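Local coordinates for protein 5-carboxyvanillate decarboxylase (Sphingomonas paucimobilis, PDB 4L6D) that probably catalyses the decarboxylation of 5-carboxyvanillate to vanillate, with a manganese ion held in an amidohydrolase-type barrel, at residues R37-Y40 against A45-A48; P79-F84 against R91-A96; I95-M100 against E130-Q135; A123-E128 against H158-A163; I173-P178 against L225-E230. All blocks are in the same frame, centred on the assembly; numbering follows the deposited sequence.

Interaction 1: R37-Y40 against A45-A48; sequences RDVY and ARPA. With VNL (4-hydroxy-3-methoxybenzoate), chain J.
Asp-38 and Arg-46 carry opposite charges yet meet through a water, OD2 of Asp-38 and NH1 of Arg-46 lying 5.3 Å apart; the water accepts from NH1 and donates to OD2. Two more waters tie loop to helix, one linking Asp-38 OD1 with Ala-45 N, the other donating to Val-39 O and Arg-46 O. The direct bond is backbone, Arg-46 N to Asp-38 O at 2.9 Å, and CD of Arg-46 rests against CB of Asp-38. A bend at chi3 (77°) turns the guanidinium edge to the carboxylate of the bound vanillate. NH1 of Arg-46 meets O2 of the ligand at 2.8 Å, nearly straight (170°), while NH2 gives O1 a weak bond. A leucine here has no N-H to offer, and the vanillate carboxylate would probably be left without its charged mate on this side. Phe-249 of the second subunit packs on Ala-45 and Arg-46. The chemistry is that of an anion site, the edge of a positive guanidinium set against a carboxylate.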
# COMPACT_ATOMS: atom_id res chain seq x y z
N ARG A 37 6.74 9.75 -22.49
CA ARG A 37 7.33 10.98 -23.01
C ARG A 37 8.74 11.23 -22.48
O ARG A 37 9.61 11.69 -23.24
CB ARG A 37 6.42 12.18 -22.74
CG ARG A 37 5.14 12.15 -23.57
CD ARG A 37 4.39 13.46 -23.41
NE ARG A 37 2.94 13.29 -23.49
CZ ARG A 37 2.14 13.25 -22.43
NH1 ARG A 37 2.63 13.39 -21.20
NH2 ARG A 37 0.83 13.09 -22.59
N ASP A 38 8.98 10.92 -21.20
CA ASP A 38 10.30 11.15 -20.61
C ASP A 38 11.38 10.29 -21.26
O ASP A 38 12.52 10.72 -21.40
CB ASP A 38 10.29 10.88 -19.11
CG ASP A 38 9.70 12.03 -18.31
OD1 ASP A 38 9.43 13.10 -18.89
OD2 ASP A 38 9.50 11.84 -17.08
N VAL A 39 11.01 9.08 -21.66
CA VAL A 39 11.99 8.14 -22.19
C VAL A 39 11.95 8.02 -23.72
O VAL A 39 12.99 8.02 -24.37
CB VAL A 39 11.83 6.75 -21.54
CG1 VAL A 39 12.69 5.68 -22.25
CG2 VAL A 39 12.18 6.82 -20.07
N TYR A 40 10.75 7.95 -24.29
CA TYR A 40 10.59 7.65 -25.72
C TYR A 40 10.11 8.84 -26.53
O TYR A 40 9.95 8.74 -27.75
CB TYR A 40 9.60 6.49 -25.92
CG TYR A 40 9.95 5.26 -25.12
CD1 TYR A 40 10.80 4.29 -25.65
CD2 TYR A 40 9.45 5.08 -23.84
CE1 TYR A 40 11.12 3.15 -24.92
CE2 TYR A 40 9.77 3.95 -23.09
CZ TYR A 40 10.60 2.99 -23.64
OH TYR A 40 10.91 1.88 -22.88
N ALA A 45 13.23 13.87 -21.41
CA ALA A 45 13.85 14.31 -20.16
C ALA A 45 14.87 13.30 -19.67
O ALA A 45 15.74 13.63 -18.86
CB ALA A 45 12.78 14.52 -19.10
N ARG A 46 14.76 12.05 -20.13
CA ARG A 46 15.66 10.97 -19.72
C ARG A 46 16.27 10.35 -20.97
O ARG A 46 15.96 9.20 -21.32
CB ARG A 46 14.90 9.92 -18.88
CG ARG A 46 14.25 10.52 -17.61
CD ARG A 46 13.28 9.56 -16.89
NE ARG A 46 13.96 8.53 -16.10
CZ ARG A 46 13.34 7.59 -15.40
NH1 ARG A 46 12.01 7.53 -15.39
NH2 ARG A 46 14.05 6.70 -14.72
N PRO A 47 17.15 11.10 -21.66
CA PRO A 47 17.58 10.72 -23.01
C PRO A 47 18.52 9.51 -23.08
O PRO A 47 18.65 8.92 -24.15
CB PRO A 47 18.31 11.98 -23.51
CG PRO A 47 18.82 12.62 -22.26
CD PRO A 47 17.78 12.36 -21.22
N ALA A 48 19.16 9.14 -21.98
CA ALA A 48 20.10 8.01 -21.99
C ALA A 48 19.40 6.67 -21.84
O ALA A 48 19.98 5.61 -22.10
CB ALA A 48 21.14 8.18 -20.89
C1 VNL J . 11.35 3.11 -13.39
CO1 VNL J . 11.85 2.26 -12.39
CO2 VNL J . 10.67 2.59 -14.51
CM1 VNL J . 11.68 0.87 -12.49
CM2 VNL J . 10.49 1.22 -14.63
OM VNL J . 9.84 0.62 -15.68
CZ VNL J . 11.02 0.33 -13.59
CC VNL J . 11.57 4.59 -13.28
CV VNL J . 9.28 1.42 -16.74
O1 VNL J . 12.41 5.06 -12.46
O2 VNL J . 10.95 5.35 -14.06
O3 VNL J . 11.10 -1.00 -13.93
O HOH W 1 9.91 9.48 -15.68
O HOH W 2 10.32 14.46 -21.21
O HOH W 3 15.65 7.66 -23.64

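Interaction 2: P79-F84 against R91-A96; sequences PGVQMF and RLARIA. With VNL (4-hydroxy-3-methoxybenzoate), chain K.
The Phe-84 ring and the Leu-92 side chain cross at about a right angle, CD1 of Leu-92 coming obliquely to CE2 of Phe-84 at 3.7 Å. The other flat group, the guanidinium of Arg-94, has CG1 of Ile-95 on one face, 3.4 Å above the plane and displaced toward the rim. At its edge, NE and NH1 of Arg-94 make two nearly straight bonds to O1 and O2 of a second vanillate, each 2.9 Å. Val-81 turns both methyls to the helix: CG1, anti to its carbonyl carbon (chi1 -59°), lies against CB of Leu-92 at 3.9 Å, and CG2 touches CB of Ala-93. A type II' turn from Pro-79 to Gln-82 brings Val-81 round, and Ala-19 of helix 14-23 packs on Phe-84 and Leu-92. This is a beta-alpha loop of a TIM barrel, leading from strand 71-76 and folding back on helix 86-106, where Arg-94 binds a vanillate carboxylate and the aliphatic part of Arg-91 lies against the ligand ring, away from the metal site.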
# COMPACT_ATOMS: atom_id res chain seq x y z
N PRO A 79 5.92 0.05 -20.30
CA PRO A 79 4.61 -0.62 -20.24
C PRO A 79 4.45 -1.80 -21.21
O PRO A 79 3.32 -2.16 -21.55
CB PRO A 79 3.65 0.50 -20.64
CG PRO A 79 4.44 1.27 -21.66
CD PRO A 79 5.88 1.24 -21.16
N GLY A 80 5.56 -2.40 -21.62
CA GLY A 80 5.50 -3.54 -22.53
C GLY A 80 4.80 -3.17 -23.82
O GLY A 80 5.10 -2.13 -24.41
N VAL A 81 3.88 -4.03 -24.25
CA VAL A 81 3.10 -3.79 -25.47
C VAL A 81 1.65 -3.44 -25.15
O VAL A 81 0.80 -3.41 -26.04
CB VAL A 81 3.11 -5.02 -26.42
CG1 VAL A 81 4.54 -5.37 -26.83
CG2 VAL A 81 2.41 -6.22 -25.78
N GLN A 82 1.39 -3.16 -23.88
CA GLN A 82 0.02 -3.01 -23.40
C GLN A 82 -0.67 -1.70 -23.75
O GLN A 82 -1.89 -1.61 -23.64
CB GLN A 82 -0.03 -3.26 -21.90
CG GLN A 82 0.23 -4.70 -21.53
CD GLN A 82 0.71 -4.82 -20.11
OE1 GLN A 82 1.90 -5.05 -19.85
NE2 GLN A 82 -0.21 -4.67 -19.16
N MET A 83 0.09 -0.69 -24.18
CA MET A 83 -0.54 0.58 -24.55
C MET A 83 -1.07 0.62 -25.98
O MET A 83 -1.84 1.51 -26.32
CB MET A 83 0.41 1.75 -24.34
CG MET A 83 0.90 1.90 -22.91
SD MET A 83 1.75 3.45 -22.63
CE MET A 83 0.36 4.58 -22.56
N PHE A 84 -0.66 -0.34 -26.80
CA PHE A 84 -1.01 -0.35 -28.22
C PHE A 84 -2.39 -0.95 -28.47
O PHE A 84 -2.97 -1.60 -27.60
CB PHE A 84 0.05 -1.13 -29.01
CG PHE A 84 1.46 -0.68 -28.76
CD1 PHE A 84 1.82 0.65 -28.88
CD2 PHE A 84 2.44 -1.60 -28.39
CE1 PHE A 84 3.12 1.06 -28.64
CE2 PHE A 84 3.74 -1.19 -28.15
CZ PHE A 84 4.08 0.14 -28.27
N ARG A 91 1.37 -8.33 -32.53
CA ARG A 91 2.53 -8.44 -33.40
C ARG A 91 3.82 -8.09 -32.67
O ARG A 91 4.82 -8.80 -32.79
CB ARG A 91 2.36 -7.54 -34.63
CG ARG A 91 3.49 -7.66 -35.63
CD ARG A 91 3.22 -6.82 -36.87
NE ARG A 91 2.89 -5.45 -36.49
CZ ARG A 91 3.80 -4.50 -36.27
NH1 ARG A 91 5.09 -4.77 -36.42
NH2 ARG A 91 3.41 -3.29 -35.90
N LEU A 92 3.81 -7.01 -31.91
CA LEU A 92 5.04 -6.59 -31.24
C LEU A 92 5.44 -7.54 -30.11
O LEU A 92 6.63 -7.71 -29.85
CB LEU A 92 4.93 -5.15 -30.73
CG LEU A 92 4.98 -4.13 -31.87
CD1 LEU A 92 4.74 -2.74 -31.30
CD2 LEU A 92 6.32 -4.22 -32.62
N ALA A 93 4.47 -8.15 -29.44
CA ALA A 93 4.82 -9.11 -28.41
C ALA A 93 5.51 -10.30 -29.04
O ALA A 93 6.52 -10.79 -28.52
CB ALA A 93 3.57 -9.56 -27.63
N ARG A 94 4.98 -10.77 -30.16
CA ARG A 94 5.58 -11.90 -30.86
C ARG A 94 7.02 -11.57 -31.26
O ARG A 94 7.93 -12.38 -31.04
CB ARG A 94 4.72 -12.28 -32.07
CG ARG A 94 5.06 -13.63 -32.70
CD ARG A 94 6.26 -13.55 -33.62
NE ARG A 94 5.97 -12.70 -34.78
CZ ARG A 94 6.90 -12.19 -35.58
NH1 ARG A 94 6.54 -11.45 -36.61
NH2 ARG A 94 8.19 -12.40 -35.32
N ILE A 95 7.22 -10.38 -31.83
CA ILE A 95 8.55 -9.95 -32.26
C ILE A 95 9.48 -9.80 -31.07
O ILE A 95 10.62 -10.29 -31.08
CB ILE A 95 8.46 -8.64 -33.06
CG1 ILE A 95 7.82 -8.90 -34.42
CG2 ILE A 95 9.85 -7.99 -33.21
CD1 ILE A 95 7.42 -7.63 -35.16
N ALA A 96 9.00 -9.13 -30.02
CA ALA A 96 9.81 -8.93 -28.83
C ALA A 96 10.16 -10.26 -28.17
O ALA A 96 11.24 -10.40 -27.59
CB ALA A 96 9.09 -8.04 -27.83
C1 VNL K . 1.55 -10.87 -36.25
CO1 VNL K . 0.77 -10.93 -35.08
CO2 VNL K . 1.10 -10.20 -37.41
CM1 VNL K . -0.49 -10.31 -35.04
CM2 VNL K . -0.15 -9.57 -37.38
OM VNL K . -0.67 -8.89 -38.44
CZ VNL K . -0.96 -9.62 -36.15
CC VNL K . 2.89 -11.55 -36.27
CV VNL K . 0.11 -8.67 -39.64
O1 VNL K . 3.18 -12.41 -35.40
O2 VNL K . 3.70 -11.23 -37.19
O3 VNL K . -2.21 -9.03 -36.20

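Interaction 3: I95-M100 against E130-Q135; sequences IANDLM and ERVATQ
Asn-97 and Val-132 mark the closest backbone pair of two nearly parallel helices, whose short axes run at 10° to each other and approach to 11.2 Å. Side chains have to bridge that distance. Arg-131 does so with CG anti to its backbone N (chi1 -170°) and a bend at chi3, which bring its end to Asp-98. Both terminal nitrogens grip one oxygen: NH2 reaches OD1 of Asp-98 at 2.8 Å on the syn lone pair, and NH1 reaches the same OD1 at 3.0 Å from above the carboxylate plane. The two flat groups stand 85° apart, so the carboxylate meets the guanidinium edge crosswise. Asn-97 comes in beside them, its ND2 against CG2 of Val-132 at 3.3 Å; that ND2 is bonded to Glu-128 OE2, which also pairs with Arg-131 NH1. OD2 of Asp-98 forms a salt bridge with NH2 of Arg-94. With an alanine in place of Asp-98, Arg-131 would probably lean on Glu-128 alone for a carboxylate and Arg-94 would lose its partner on this helix. The arrangement belongs to the outer helical layer of the TIM barrel, here joining helix 86-106 to helix 122-134 by a chain of alternating charges.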
# COMPACT_ATOMS: atom_id res chain seq x y z
N ILE A 95 7.22 -10.38 -31.83
CA ILE A 95 8.55 -9.95 -32.26
C ILE A 95 9.48 -9.80 -31.07
O ILE A 95 10.62 -10.29 -31.08
CB ILE A 95 8.46 -8.64 -33.06
CG1 ILE A 95 7.82 -8.90 -34.42
CG2 ILE A 95 9.85 -7.99 -33.21
CD1 ILE A 95 7.42 -7.63 -35.16
N ALA A 96 9.00 -9.13 -30.02
CA ALA A 96 9.81 -8.93 -28.83
C ALA A 96 10.16 -10.26 -28.17
O ALA A 96 11.24 -10.40 -27.59
CB ALA A 96 9.09 -8.04 -27.83
N ASN A 97 9.26 -11.23 -28.25
CA ASN A 97 9.56 -12.56 -27.69
C ASN A 97 10.61 -13.31 -28.50
O ASN A 97 11.49 -13.97 -27.93
CB ASN A 97 8.29 -13.40 -27.56
CG ASN A 97 7.38 -12.91 -26.46
OD1 ASN A 97 7.81 -12.19 -25.56
ND2 ASN A 97 6.12 -13.32 -26.51
N ASP A 98 10.54 -13.20 -29.82
CA ASP A 98 11.58 -13.79 -30.66
C ASP A 98 12.92 -13.15 -30.35
O ASP A 98 13.94 -13.83 -30.25
CB ASP A 98 11.27 -13.60 -32.14
CG ASP A 98 10.20 -14.53 -32.65
OD1 ASP A 98 9.86 -15.50 -31.94
OD2 ASP A 98 9.71 -14.31 -33.78
N LEU A 99 12.93 -11.82 -30.20
CA LEU A 99 14.17 -11.11 -29.92
C LEU A 99 14.70 -11.44 -28.52
O LEU A 99 15.90 -11.58 -28.32
CB LEU A 99 13.98 -9.60 -30.11
CG LEU A 99 13.82 -9.19 -31.57
CD1 LEU A 99 13.45 -7.72 -31.68
CD2 LEU A 99 15.11 -9.46 -32.34
N MET A 100 13.79 -11.58 -27.56
CA MET A 100 14.18 -12.02 -26.22
C MET A 100 14.84 -13.41 -26.26
O MET A 100 15.91 -13.62 -25.68
CB MET A 100 12.97 -12.06 -25.28
CG MET A 100 13.32 -12.54 -23.87
SD MET A 100 14.30 -11.33 -22.96
CE MET A 100 13.03 -10.16 -22.50
N GLU A 130 1.62 -20.11 -25.08
CA GLU A 130 1.99 -21.48 -25.37
C GLU A 130 3.28 -21.53 -26.19
O GLU A 130 4.15 -22.35 -25.92
CB GLU A 130 0.87 -22.22 -26.10
CG GLU A 130 1.26 -23.62 -26.55
CD GLU A 130 0.10 -24.39 -27.15
OE1 GLU A 130 0.35 -25.47 -27.71
OE2 GLU A 130 -1.05 -23.92 -27.06
N ARG A 131 3.41 -20.64 -27.17
CA ARG A 131 4.62 -20.61 -28.00
C ARG A 131 5.86 -20.24 -27.17
O ARG A 131 6.93 -20.83 -27.35
CB ARG A 131 4.45 -19.65 -29.18
CG ARG A 131 5.55 -19.73 -30.23
CD ARG A 131 5.36 -18.73 -31.37
NE ARG A 131 5.69 -17.37 -30.95
CZ ARG A 131 6.86 -16.78 -31.18
NH1 ARG A 131 7.06 -15.54 -30.75
NH2 ARG A 131 7.82 -17.41 -31.83
N VAL A 132 5.71 -19.28 -26.27
CA VAL A 132 6.79 -18.87 -25.38
C VAL A 132 7.29 -20.05 -24.55
O VAL A 132 8.49 -20.27 -24.42
CB VAL A 132 6.33 -17.70 -24.46
CG1 VAL A 132 7.28 -17.49 -23.30
CG2 VAL A 132 6.17 -16.42 -25.28
N ALA A 133 6.34 -20.83 -24.03
CA ALA A 133 6.66 -21.96 -23.17
C ALA A 133 7.27 -23.13 -23.92
O ALA A 133 8.29 -23.67 -23.49
CB ALA A 133 5.40 -22.41 -22.41
N THR A 134 6.68 -23.50 -25.05
CA THR A 134 7.02 -24.77 -25.70
C THR A 134 7.97 -24.66 -26.88
O THR A 134 8.70 -25.61 -27.16
CB THR A 134 5.76 -25.53 -26.16
OG1 THR A 134 5.12 -24.82 -27.22
CG2 THR A 134 4.80 -25.69 -25.01
N GLN A 135 7.97 -23.52 -27.56
CA GLN A 135 8.80 -23.37 -28.75
C GLN A 135 10.04 -22.51 -28.46
O GLN A 135 11.16 -22.92 -28.76
CB GLN A 135 7.99 -22.80 -29.92
CG GLN A 135 6.74 -23.62 -30.26
CD GLN A 135 7.02 -25.10 -30.48
OE1 GLN A 135 6.34 -25.96 -29.92
NE2 GLN A 135 8.01 -25.41 -31.30

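Interaction 4: A123-E128 against H158-A163; sequences ASAARE and HPVFEA
Ala-126 and Ala-163 touch methyl to methyl, CB to CB at 3.7 Å, and this is the closest side-chain meeting of segments 123-128 and 158-163. The CB of Ala-126 also sits 3.8 Å from the backbone O of Pro-159, one turn before Ala-163, so it fits into the step between those two residues. On the buried side CB of Ala-125 meets CG2 of Val-160 at 4.1 Å. Val-160 has CG1 anti to its backbone N (chi1 167°), which leaves CG2 as the methyl facing the neighbouring helix. Small residues let the backbones close in: the short axes come to 8.1 Å and run only 12° from parallel, with no hydrogen bond across. Further out, Pro-122 packs on both Pro-159 and Val-160, and Phe-117 and Ile-129 add to the surroundings of Val-160. On the far side of helix 158-167, the ring of Phe-161 meets that of Tyr-152. Close parallel packing of this kind fits consecutive outer helices of a TIM barrel, helix 122-134 following strand 111-115 and helix 158-167 following strand 140-144.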
# COMPACT_ATOMS: atom_id res chain seq x y z
N ALA A 123 -7.38 -14.31 -26.56
CA ALA A 123 -7.26 -15.55 -27.31
C ALA A 123 -5.92 -15.62 -28.06
O ALA A 123 -5.28 -16.68 -28.08
CB ALA A 123 -8.44 -15.73 -28.26
N SER A 124 -5.50 -14.51 -28.66
CA SER A 124 -4.19 -14.49 -29.33
C SER A 124 -3.06 -14.56 -28.32
O SER A 124 -2.03 -15.19 -28.58
CB SER A 124 -4.01 -13.25 -30.22
OG SER A 124 -4.90 -13.26 -31.33
N ALA A 125 -3.24 -13.92 -27.16
CA ALA A 125 -2.24 -13.97 -26.11
C ALA A 125 -2.04 -15.40 -25.64
O ALA A 125 -0.91 -15.82 -25.38
CB ALA A 125 -2.63 -13.06 -24.93
N ALA A 126 -3.13 -16.16 -25.53
CA ALA A 126 -3.05 -17.55 -25.10
C ALA A 126 -2.19 -18.41 -26.03
O ALA A 126 -1.39 -19.22 -25.56
CB ALA A 126 -4.45 -18.15 -24.94
N ARG A 127 -2.34 -18.22 -27.34
CA ARG A 127 -1.47 -18.88 -28.32
C ARG A 127 -0.01 -18.49 -28.13
O ARG A 127 0.88 -19.34 -28.18
CB ARG A 127 -1.88 -18.52 -29.75
CG ARG A 127 -3.30 -18.89 -30.11
CD ARG A 127 -3.57 -20.36 -29.89
NE ARG A 127 -2.66 -21.21 -30.65
CZ ARG A 127 -2.42 -22.48 -30.35
NH1 ARG A 127 -1.58 -23.20 -31.09
NH2 ARG A 127 -3.02 -23.03 -29.30
N GLU A 128 0.24 -17.20 -27.93
CA GLU A 128 1.62 -16.74 -27.78
C GLU A 128 2.26 -17.27 -26.50
O GLU A 128 3.44 -17.65 -26.50
CB GLU A 128 1.69 -15.21 -27.84
CG GLU A 128 3.10 -14.61 -27.75
CD GLU A 128 4.04 -15.04 -28.88
OE1 GLU A 128 3.59 -15.64 -29.88
OE2 GLU A 128 5.25 -14.78 -28.74
N HIS A 158 -9.65 -14.39 -18.45
CA HIS A 158 -9.59 -15.82 -18.10
C HIS A 158 -8.81 -16.66 -19.12
O HIS A 158 -8.00 -17.49 -18.71
CB HIS A 158 -10.98 -16.41 -17.84
CG HIS A 158 -11.55 -16.03 -16.52
ND1 HIS A 158 -12.83 -16.38 -16.13
CD2 HIS A 158 -11.02 -15.33 -15.49
CE1 HIS A 158 -13.06 -15.90 -14.92
NE2 HIS A 158 -11.98 -15.26 -14.51
N PRO A 159 -9.00 -16.44 -20.44
CA PRO A 159 -8.20 -17.26 -21.37
C PRO A 159 -6.69 -17.07 -21.23
O PRO A 159 -5.94 -18.00 -21.50
CB PRO A 159 -8.68 -16.78 -22.74
CG PRO A 159 -10.07 -16.31 -22.50
CD PRO A 159 -10.03 -15.66 -21.15
N VAL A 160 -6.25 -15.89 -20.82
CA VAL A 160 -4.84 -15.67 -20.56
C VAL A 160 -4.35 -16.54 -19.41
O VAL A 160 -3.36 -17.26 -19.52
CB VAL A 160 -4.57 -14.19 -20.23
CG1 VAL A 160 -3.18 -13.98 -19.65
CG2 VAL A 160 -4.79 -13.34 -21.48
N PHE A 161 -5.07 -16.47 -18.29
CA PHE A 161 -4.63 -17.19 -17.10
C PHE A 161 -4.78 -18.70 -17.24
O PHE A 161 -3.98 -19.44 -16.69
CB PHE A 161 -5.30 -16.63 -15.84
CG PHE A 161 -4.81 -15.27 -15.52
CD1 PHE A 161 -3.56 -15.10 -14.95
CD2 PHE A 161 -5.53 -14.15 -15.90
CE1 PHE A 161 -3.06 -13.84 -14.71
CE2 PHE A 161 -5.04 -12.88 -15.67
CZ PHE A 161 -3.80 -12.72 -15.08
N GLU A 162 -5.77 -19.15 -18.00
CA GLU A 162 -5.87 -20.56 -18.34
C GLU A 162 -4.60 -21.04 -19.05
O GLU A 162 -4.02 -22.06 -18.68
CB GLU A 162 -7.10 -20.80 -19.22
CG GLU A 162 -7.31 -22.26 -19.59
CD GLU A 162 -8.48 -22.42 -20.53
OE1 GLU A 162 -8.56 -21.65 -21.51
OE2 GLU A 162 -9.32 -23.31 -20.28
N ALA A 163 -4.15 -20.26 -20.03
CA ALA A 163 -2.95 -20.63 -20.78
C ALA A 163 -1.69 -20.54 -19.92
O ALA A 163 -0.81 -21.38 -20.04
CB ALA A 163 -2.82 -19.77 -22.04

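Interaction 5: I173-P178 against L225-E230; sequences IHPRAP and LGHMGE. With MN (manganese (II) ion), chain I; VNL (4-hydroxy-3-methoxybenzoate), chain J.
Pro-175 and His-227 come at each other from opposite directions, and the proline ring lies between two imidazoles. CD of Pro-175 lies on one face of the His-174 ring, 3.2 Å above the plane and toward its rim, and at the edge of the His-227 ring, where it is 3.5 Å from CE1. CG of Pro-175 also meets OE2 of Glu-230, the two side chains crossing obliquely. That carboxylate fixes the rotation of His-227: ND1 donates to OE2 of Glu-230 at 2.7 Å, almost straight (176°) and in the imidazole plane, while NE2 of His-227 bonds to Asp-297. The ring of His-174 is set by its own loop, ND1 giving a bond to a lone pair of Pro-175 O at 2.9 Å. NE2 of His-174 is thereby turned to the manganese, which it binds at 2.2 Å. The phenolic O3 of vanillate and a water share the metal with it, and Glu-8 and Asp-297 complete the site. Another water donates to Ile-173 O and Glu-230 OE2 and accepts from Gly-226 N. CD2 of Leu-225 rests on Ile-173 O at 3.6 Å. Positive phi angles from His-227 to Glu-230 make this a short left-handed helical turn after strand 223-225. That strand lies next to strand 171-174 in the parallel barrel, with helix 197-211 packed on Pro-175 and Glu-230, and Arg-238 of the second subunit on His-227.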
# COMPACT_ATOMS: atom_id res chain seq x y z
N ILE A 173 4.21 -10.04 -12.46
CA ILE A 173 3.37 -8.86 -12.68
C ILE A 173 4.15 -7.64 -12.21
O ILE A 173 4.16 -7.30 -11.02
CB ILE A 173 1.99 -8.95 -11.99
CG1 ILE A 173 1.23 -10.18 -12.51
CG2 ILE A 173 1.19 -7.70 -12.30
CD1 ILE A 173 -0.14 -10.39 -11.84
N HIS A 174 4.81 -7.02 -13.18
CA HIS A 174 5.63 -5.83 -12.97
C HIS A 174 4.70 -4.62 -12.89
O HIS A 174 3.58 -4.67 -13.38
CB HIS A 174 6.56 -5.71 -14.18
CG HIS A 174 7.58 -4.62 -14.07
ND1 HIS A 174 7.32 -3.31 -14.38
CD2 HIS A 174 8.88 -4.67 -13.67
CE1 HIS A 174 8.41 -2.59 -14.18
NE2 HIS A 174 9.37 -3.38 -13.75
N PRO A 175 5.14 -3.53 -12.25
CA PRO A 175 4.26 -2.35 -12.26
C PRO A 175 4.11 -1.65 -13.62
O PRO A 175 4.86 -1.85 -14.57
CB PRO A 175 4.94 -1.38 -11.27
CG PRO A 175 5.80 -2.27 -10.41
CD PRO A 175 6.26 -3.38 -11.31
N ARG A 176 3.08 -0.82 -13.69
CA ARG A 176 3.05 0.32 -14.61
C ARG A 176 2.36 1.42 -13.81
O ARG A 176 2.02 1.23 -12.64
CB ARG A 176 2.33 -0.01 -15.92
CG ARG A 176 0.88 -0.44 -15.74
CD ARG A 176 0.20 -0.76 -17.06
NE ARG A 176 -0.01 0.43 -17.88
CZ ARG A 176 -0.77 0.44 -18.97
NH1 ARG A 176 -1.35 -0.68 -19.37
NH2 ARG A 176 -0.92 1.57 -19.66
N ALA A 177 2.16 2.58 -14.42
CA ALA A 177 1.52 3.66 -13.69
C ALA A 177 0.07 3.32 -13.35
O ALA A 177 -0.59 2.57 -14.08
CB ALA A 177 1.58 4.95 -14.52
N PRO A 178 -0.43 3.88 -12.23
CA PRO A 178 -1.85 3.78 -11.86
C PRO A 178 -2.81 3.91 -13.05
O PRO A 178 -2.68 4.83 -13.86
CB PRO A 178 -2.02 4.94 -10.90
CG PRO A 178 -0.69 4.97 -10.17
CD PRO A 178 0.35 4.59 -11.20
N LEU A 225 5.84 -10.94 -7.67
CA LEU A 225 5.75 -9.49 -7.48
C LEU A 225 7.07 -8.91 -6.97
O LEU A 225 7.64 -9.40 -5.99
CB LEU A 225 4.65 -9.17 -6.46
CG LEU A 225 3.22 -9.53 -6.85
CD1 LEU A 225 2.31 -9.20 -5.67
CD2 LEU A 225 2.77 -8.77 -8.08
N GLY A 226 7.53 -7.85 -7.63
CA GLY A 226 8.74 -7.16 -7.23
C GLY A 226 8.51 -6.20 -6.07
O GLY A 226 7.43 -6.17 -5.47
N HIS A 227 9.55 -5.44 -5.74
CA HIS A 227 9.44 -4.38 -4.74
C HIS A 227 8.91 -4.91 -3.43
O HIS A 227 7.97 -4.37 -2.83
CB HIS A 227 8.63 -3.22 -5.33
CG HIS A 227 9.01 -2.97 -6.75
ND1 HIS A 227 8.19 -3.31 -7.81
CD2 HIS A 227 10.19 -2.58 -7.29
CE1 HIS A 227 8.84 -3.09 -8.94
NE2 HIS A 227 10.05 -2.64 -8.65
N MET A 228 9.56 -6.00 -3.00
CA MET A 228 9.23 -6.72 -1.77
C MET A 228 7.74 -7.06 -1.73
O MET A 228 7.06 -6.89 -0.72
CB MET A 228 9.68 -5.93 -0.53
CG MET A 228 10.10 -6.82 0.65
SD MET A 228 11.49 -7.94 0.33
CE MET A 228 12.85 -6.79 0.43
N GLY A 229 7.25 -7.57 -2.86
CA GLY A 229 5.88 -8.03 -2.97
C GLY A 229 4.86 -6.91 -3.02
O GLY A 229 3.69 -7.14 -2.70
N GLU A 230 5.31 -5.71 -3.42
CA GLU A 230 4.44 -4.53 -3.47
C GLU A 230 3.72 -4.32 -2.14
O GLU A 230 2.57 -3.86 -2.11
CB GLU A 230 3.46 -4.58 -4.66
CG GLU A 230 4.10 -4.95 -6.00
CD GLU A 230 5.05 -3.88 -6.54
OE1 GLU A 230 5.18 -2.81 -5.92
OE2 GLU A 230 5.65 -4.13 -7.60
MN MN I . 11.30 -2.76 -12.91
C1 VNL J . 11.35 3.11 -13.39
CO1 VNL J . 11.85 2.26 -12.39
CO2 VNL J . 10.67 2.59 -14.51
CM1 VNL J . 11.68 0.87 -12.49
CM2 VNL J . 10.49 1.22 -14.63
OM VNL J . 9.84 0.62 -15.68
CZ VNL J . 11.02 0.33 -13.59
CC VNL J . 11.57 4.59 -13.28
CV VNL J . 9.28 1.42 -16.74
O1 VNL J . 12.41 5.06 -12.46
O2 VNL J . 10.95 5.35 -14.06
O3 VNL J . 11.10 -1.00 -13.93
O HOH W 4 6.05 -6.20 -9.33
O HOH W 5 12.40 -3.91 -14.41

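Overall arrangement
All five contacts belong to one TIM barrel. Interaction 1 comes first along the chain, at the rim, and interaction 5 last, near the barrel centre; their centres are 21 Å apart, yet both touch the same vanillate, at its carboxylate and phenolic ends, and both meet the second subunit. Interactions 2 and 3 share Ile-95, Ala-96 and helix 86-106; 3 and 4 share helix 122-134, their segments alternating along the chain. These centres are 12 and 14 Å apart. Interaction 2 also touches interaction 5, through Gln-82 and Met-83 against Arg-176. Helix 158-167 of interaction 4 is followed, after a short loop, by strand 171-174. Three successive outer helices are thus joined side by side, while the metal site lies at the strands' ends in interaction 5.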